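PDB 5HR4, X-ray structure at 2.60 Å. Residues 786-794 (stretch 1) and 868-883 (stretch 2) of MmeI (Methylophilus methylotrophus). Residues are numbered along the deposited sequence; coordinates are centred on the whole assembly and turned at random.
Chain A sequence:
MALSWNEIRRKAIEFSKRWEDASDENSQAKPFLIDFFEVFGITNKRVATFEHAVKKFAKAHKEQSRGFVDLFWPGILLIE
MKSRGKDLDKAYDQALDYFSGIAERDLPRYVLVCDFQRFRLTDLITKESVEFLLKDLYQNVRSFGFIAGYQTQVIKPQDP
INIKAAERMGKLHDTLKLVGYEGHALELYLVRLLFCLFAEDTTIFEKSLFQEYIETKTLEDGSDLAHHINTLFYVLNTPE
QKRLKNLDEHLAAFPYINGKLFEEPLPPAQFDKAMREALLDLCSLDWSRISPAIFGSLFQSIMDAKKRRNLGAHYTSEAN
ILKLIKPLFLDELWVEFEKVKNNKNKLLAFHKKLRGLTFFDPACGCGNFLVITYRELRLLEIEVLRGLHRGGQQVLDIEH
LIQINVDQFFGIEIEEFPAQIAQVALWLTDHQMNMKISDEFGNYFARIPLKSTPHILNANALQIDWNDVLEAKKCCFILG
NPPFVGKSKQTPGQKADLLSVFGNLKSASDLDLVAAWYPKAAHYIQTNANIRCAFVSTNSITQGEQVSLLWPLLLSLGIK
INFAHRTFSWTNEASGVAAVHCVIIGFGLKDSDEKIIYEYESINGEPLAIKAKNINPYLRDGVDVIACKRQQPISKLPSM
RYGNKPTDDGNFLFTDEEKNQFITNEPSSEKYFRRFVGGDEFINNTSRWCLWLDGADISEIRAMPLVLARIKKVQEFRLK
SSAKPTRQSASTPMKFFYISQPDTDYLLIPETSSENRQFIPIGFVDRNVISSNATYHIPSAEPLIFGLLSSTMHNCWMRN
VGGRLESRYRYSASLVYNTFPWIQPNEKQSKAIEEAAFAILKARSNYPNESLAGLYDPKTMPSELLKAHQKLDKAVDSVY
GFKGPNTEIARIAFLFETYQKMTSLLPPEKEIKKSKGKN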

# COMPACT_ATOMS: atom_id res chain seq x y z
N PHE A 786 11.02 -9.91 -33.79
CA PHE A 786 9.80 -9.13 -33.70
C PHE A 786 8.57 -10.03 -33.61
O PHE A 786 7.56 -9.67 -32.98
CB PHE A 786 9.65 -8.19 -34.90
CG PHE A 786 8.31 -7.53 -34.97
CD1 PHE A 786 8.07 -6.35 -34.29
CD2 PHE A 786 7.27 -8.11 -35.68
CE1 PHE A 786 6.83 -5.74 -34.33
CE2 PHE A 786 6.02 -7.52 -35.72
CZ PHE A 786 5.80 -6.33 -35.04
N GLY A 787 8.61 -11.18 -34.27
CA GLY A 787 7.53 -12.13 -34.11
C GLY A 787 7.50 -12.67 -32.70
O GLY A 787 6.44 -12.76 -32.08
N LEU A 788 8.67 -12.99 -32.16
CA LEU A 788 8.74 -13.62 -30.85
C LEU A 788 8.18 -12.70 -29.77
O LEU A 788 7.36 -13.12 -28.95
CB LEU A 788 10.17 -14.03 -30.54
CG LEU A 788 10.26 -15.00 -29.38
CD1 LEU A 788 9.43 -16.25 -29.67
CD2 LEU A 788 11.72 -15.35 -29.14
N LEU A 789 8.60 -11.44 -29.77
CA LEU A 789 8.13 -10.49 -28.77
C LEU A 789 6.70 -10.03 -29.03
O LEU A 789 6.09 -9.42 -28.14
CB LEU A 789 9.04 -9.27 -28.73
CG LEU A 789 10.53 -9.56 -28.67
CD1 LEU A 789 11.27 -8.26 -28.45
CD2 LEU A 789 10.83 -10.57 -27.57
N SER A 790 6.17 -10.26 -30.21
CA SER A 790 4.76 -10.00 -30.45
C SER A 790 3.86 -11.12 -29.93
O SER A 790 2.66 -10.90 -29.74
CB SER A 790 4.52 -9.79 -31.95
N SER A 791 4.43 -12.29 -29.68
CA SER A 791 3.64 -13.49 -29.43
C SER A 791 2.89 -13.40 -28.11
O SER A 791 3.36 -12.81 -27.13
CB SER A 791 4.54 -14.72 -29.42
OG SER A 791 5.33 -14.76 -28.24
N THR A 792 1.71 -14.03 -28.09
CA THR A 792 0.97 -14.24 -26.84
C THR A 792 1.87 -14.87 -25.78
O THR A 792 1.78 -14.52 -24.60
CB THR A 792 -0.24 -15.14 -27.11
OG1 THR A 792 -1.23 -14.40 -27.83
CG2 THR A 792 -0.86 -15.64 -25.82
N MET A 793 2.74 -15.79 -26.19
CA MET A 793 3.60 -16.51 -25.25
C MET A 793 4.53 -15.56 -24.52
O MET A 793 4.72 -15.66 -23.30
CB MET A 793 4.40 -17.57 -26.00
CG MET A 793 3.63 -18.85 -26.22
SD MET A 793 3.20 -19.63 -24.65
CE MET A 793 3.82 -21.29 -24.98
N HIS A 794 5.17 -14.65 -25.26
CA HIS A 794 6.07 -13.70 -24.63
C HIS A 794 5.31 -12.76 -23.72
O HIS A 794 5.70 -12.54 -22.57
CB HIS A 794 6.85 -12.93 -25.69
CG HIS A 794 7.76 -11.89 -25.11
ND1 HIS A 794 8.81 -12.21 -24.28
CD2 HIS A 794 7.75 -10.54 -25.21
CE1 HIS A 794 9.42 -11.10 -23.90
NE2 HIS A 794 8.79 -10.07 -24.45
N ALA A 868 -3.52 -11.69 -38.07
CA ALA A 868 -2.07 -11.85 -38.18
C ALA A 868 -1.46 -12.24 -36.84
O ALA A 868 -0.57 -13.10 -36.78
CB ALA A 868 -1.43 -10.57 -38.70
N HIS A 869 -1.94 -11.65 -35.74
CA HIS A 869 -1.45 -12.11 -34.44
C HIS A 869 -1.85 -13.55 -34.19
O HIS A 869 -1.04 -14.35 -33.69
CB HIS A 869 -1.93 -11.20 -33.31
CG HIS A 869 -1.01 -10.05 -33.03
ND1 HIS A 869 -0.07 -10.07 -32.03
CD2 HIS A 869 -0.88 -8.84 -33.65
CE1 HIS A 869 0.60 -8.93 -32.03
NE2 HIS A 869 0.13 -8.17 -33.00
N GLN A 870 -3.08 -13.92 -34.55
CA GLN A 870 -3.48 -15.32 -34.43
C GLN A 870 -2.63 -16.20 -35.34
O GLN A 870 -2.25 -17.32 -34.96
CB GLN A 870 -4.96 -15.48 -34.73
CG GLN A 870 -5.87 -15.18 -33.54
CD GLN A 870 -7.31 -14.89 -33.96
OE1 GLN A 870 -7.70 -15.12 -35.11
NE2 GLN A 870 -8.11 -14.38 -33.01
N LYS A 871 -2.28 -15.70 -36.53
CA LYS A 871 -1.34 -16.42 -37.38
C LYS A 871 0.00 -16.60 -36.68
O LYS A 871 0.58 -17.69 -36.69
CB LYS A 871 -1.17 -15.69 -38.71
N LEU A 872 0.48 -15.54 -36.00
CA LEU A 872 1.79 -15.56 -35.35
C LEU A 872 1.81 -16.54 -34.18
O LEU A 872 2.75 -17.32 -34.04
CB LEU A 872 2.16 -14.16 -34.87
CG LEU A 872 3.53 -13.78 -34.31
CD1 LEU A 872 3.43 -13.63 -32.83
CD2 LEU A 872 4.66 -14.75 -34.68
N ASP A 873 0.79 -16.48 -33.31
CA ASP A 873 0.79 -17.38 -32.16
C ASP A 873 0.86 -18.83 -32.60
O ASP A 873 1.62 -19.63 -32.04
CB ASP A 873 -0.44 -17.15 -31.28
CG ASP A 873 -0.46 -15.78 -30.63
OD1 ASP A 873 0.61 -15.27 -30.21
OD2 ASP A 873 -1.59 -15.22 -30.54
N LYS A 874 0.06 -19.19 -33.62
CA LYS A 874 0.07 -20.54 -34.18
C LYS A 874 1.48 -20.97 -34.58
O LYS A 874 1.90 -22.09 -34.27
CB LYS A 874 -0.88 -20.58 -35.38
CG LYS A 874 -1.11 -21.96 -36.01
CD LYS A 874 -1.17 -21.84 -37.53
CE LYS A 874 -2.14 -22.84 -38.16
NZ LYS A 874 -3.58 -22.47 -37.98
N ALA A 875 2.22 -20.09 -35.25
CA ALA A 875 3.60 -20.40 -35.62
C ALA A 875 4.50 -20.52 -34.40
O ALA A 875 5.32 -21.45 -34.33
CB ALA A 875 4.13 -19.35 -36.58
N VAL A 876 4.39 -19.60 -33.44
CA VAL A 876 5.23 -19.67 -32.24
C VAL A 876 4.83 -20.87 -31.38
O VAL A 876 5.69 -21.60 -30.87
CB VAL A 876 5.16 -18.35 -31.44
CG1 VAL A 876 5.97 -18.44 -30.14
CG2 VAL A 876 5.66 -17.19 -32.27
N ASP A 877 3.53 -21.08 -31.19
CA ASP A 877 3.09 -22.21 -30.39
C ASP A 877 3.59 -23.52 -30.97
O ASP A 877 4.00 -24.42 -30.24
CB ASP A 877 1.57 -22.21 -30.29
CG ASP A 877 1.04 -21.03 -29.52
OD1 ASP A 877 1.83 -20.46 -28.73
OD2 ASP A 877 -0.15 -20.68 -29.71
N SER A 878 3.56 -23.63 -32.30
CA SER A 878 4.10 -24.81 -32.97
C SER A 878 5.57 -25.02 -32.63
O SER A 878 6.00 -26.16 -32.39
CB SER A 878 3.90 -24.68 -34.48
OG SER A 878 4.89 -25.42 -35.18
N VAL A 879 6.36 -23.95 -32.59
CA VAL A 879 7.78 -24.10 -32.26
C VAL A 879 7.94 -24.68 -30.86
O VAL A 879 8.84 -25.48 -30.61
CB VAL A 879 8.51 -22.75 -32.40
CG1 VAL A 879 9.95 -22.91 -31.98
CG2 VAL A 879 8.43 -22.26 -33.84
N TYR A 880 7.06 -24.28 -29.94
CA TYR A 880 7.06 -24.83 -28.59
C TYR A 880 6.50 -26.24 -28.53
O TYR A 880 6.76 -26.95 -27.55
CB TYR A 880 6.22 -23.96 -27.65
CG TYR A 880 6.93 -22.76 -27.11
CD1 TYR A 880 7.22 -21.67 -27.92
CD2 TYR A 880 7.33 -22.71 -25.79
CE1 TYR A 880 7.87 -20.58 -27.43
CE2 TYR A 880 7.99 -21.63 -25.29
CZ TYR A 880 8.26 -20.56 -26.11
OH TYR A 880 8.92 -19.47 -25.61
N GLY A 881 5.74 -26.66 -29.53
CA GLY A 881 4.97 -27.87 -29.38
C GLY A 881 3.85 -27.72 -28.38
O GLY A 881 3.45 -28.70 -27.76
N PHE A 882 3.33 -26.50 -28.22
CA PHE A 882 2.30 -26.23 -27.23
C PHE A 882 0.94 -26.53 -27.84
O PHE A 882 0.51 -25.87 -28.80
CB PHE A 882 2.37 -24.79 -26.74
CG PHE A 882 1.31 -24.45 -25.74
CD1 PHE A 882 1.27 -25.08 -24.51
CD2 PHE A 882 0.35 -23.49 -26.03
CE1 PHE A 882 0.29 -24.77 -23.58
CE2 PHE A 882 -0.63 -23.17 -25.12
CZ PHE A 882 -0.67 -23.82 -23.88
N LYS A 883 0.25 -27.51 -27.27
CA LYS A 883 -1.07 -27.92 -27.72
C LYS A 883 -2.16 -27.59 -26.71
O LYS A 883 -3.34 -27.73 -27.04
CB LYS A 883 -1.07 -29.42 -28.03

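In this contact between two stretches of MmeI, helix 868-880 packs nearly perpendicular to helix 786-790 and also meets the start of the next helix, with one polar anchor, an aspartate that binds the start of that helix, flanked by apolar side chains. It illustrates a general principle: where one helix gives way to another, the unpaired amides of the new first turn offer a natural docking site for an acidic side chain from a neighbouring helix.

The axes of helix 786-790 and helix 868-880 come within 9.7 Å of each other, at 99° between their N-to-C directions. Such a crossing confines close approach to a short region, and here the helical geometry of stretch 1 is interrupted where it meets its partner. S791 leaves helical geometry, with psi at 148°, and a new helix starts at T792. The CA atoms of S791 and D873 lie 5.5 Å apart, the closest approach of the two backbones by CA position.

S791 manages this junction from within its own stretch. Its OG donates to L788 O at 2.7 Å and accepts from H794 N at 3.0 Å, so a single hydroxyl ties the outgoing helix to the incoming one and caps the latter. The p rotamer of S791 places OG for both tasks.

The amide of T792, in that same first turn, is taken up from across the contact. T792 N donates to D873 OD1 at 2.7 Å with an N-H...acceptor angle of 167°, a short and nearly linear bond. T792 OG1 adds a weak hydrogen bond to D873 OD2 at 2.9 Å. The carboxylate thus meets backbone and side chain of one residue with its two oxygens. The CA-to-CB bond of D873 points sideways, and it is the m rotamer that brings the carboxylate over to stretch 1.

Beside this anchor, L872 presses against the backbone of G787 to S791. Its CD1 lies 3.2 Å from G787 O and 3.4 Å from S791 CA, contacts made largely with backbone. The absence of a side chain at G787 matters to this fit, since a CB in ideal position there would sit only 3.4 Å from L872 CD2, a tight approach. One turn further along, V876 continues the apolar surface, with CG1 4.1 Å from L788 CD1 and CG2 3.9 Å from S791 CB. H869, one turn before D873, turns its ring edge toward the backbone, with CE1 3.7 Å from S790 O.

M793 extends the contact towards the C-terminal end of stretch 2 and has the largest covered area of any residue here. Its CE lies over one face of the Y880 ring, 3.9 Å from Y880 CD2, in a CH-pi arrangement, and also reaches F882 CG at 4.1 Å. F882 follows the end of the helix, where G881 adopts positive phi in a Schellman motif. That turn carries the chain out of the helix while F882 still points its CA-to-CB bond toward stretch 1, so one methionine methyl can touch both aromatic rings.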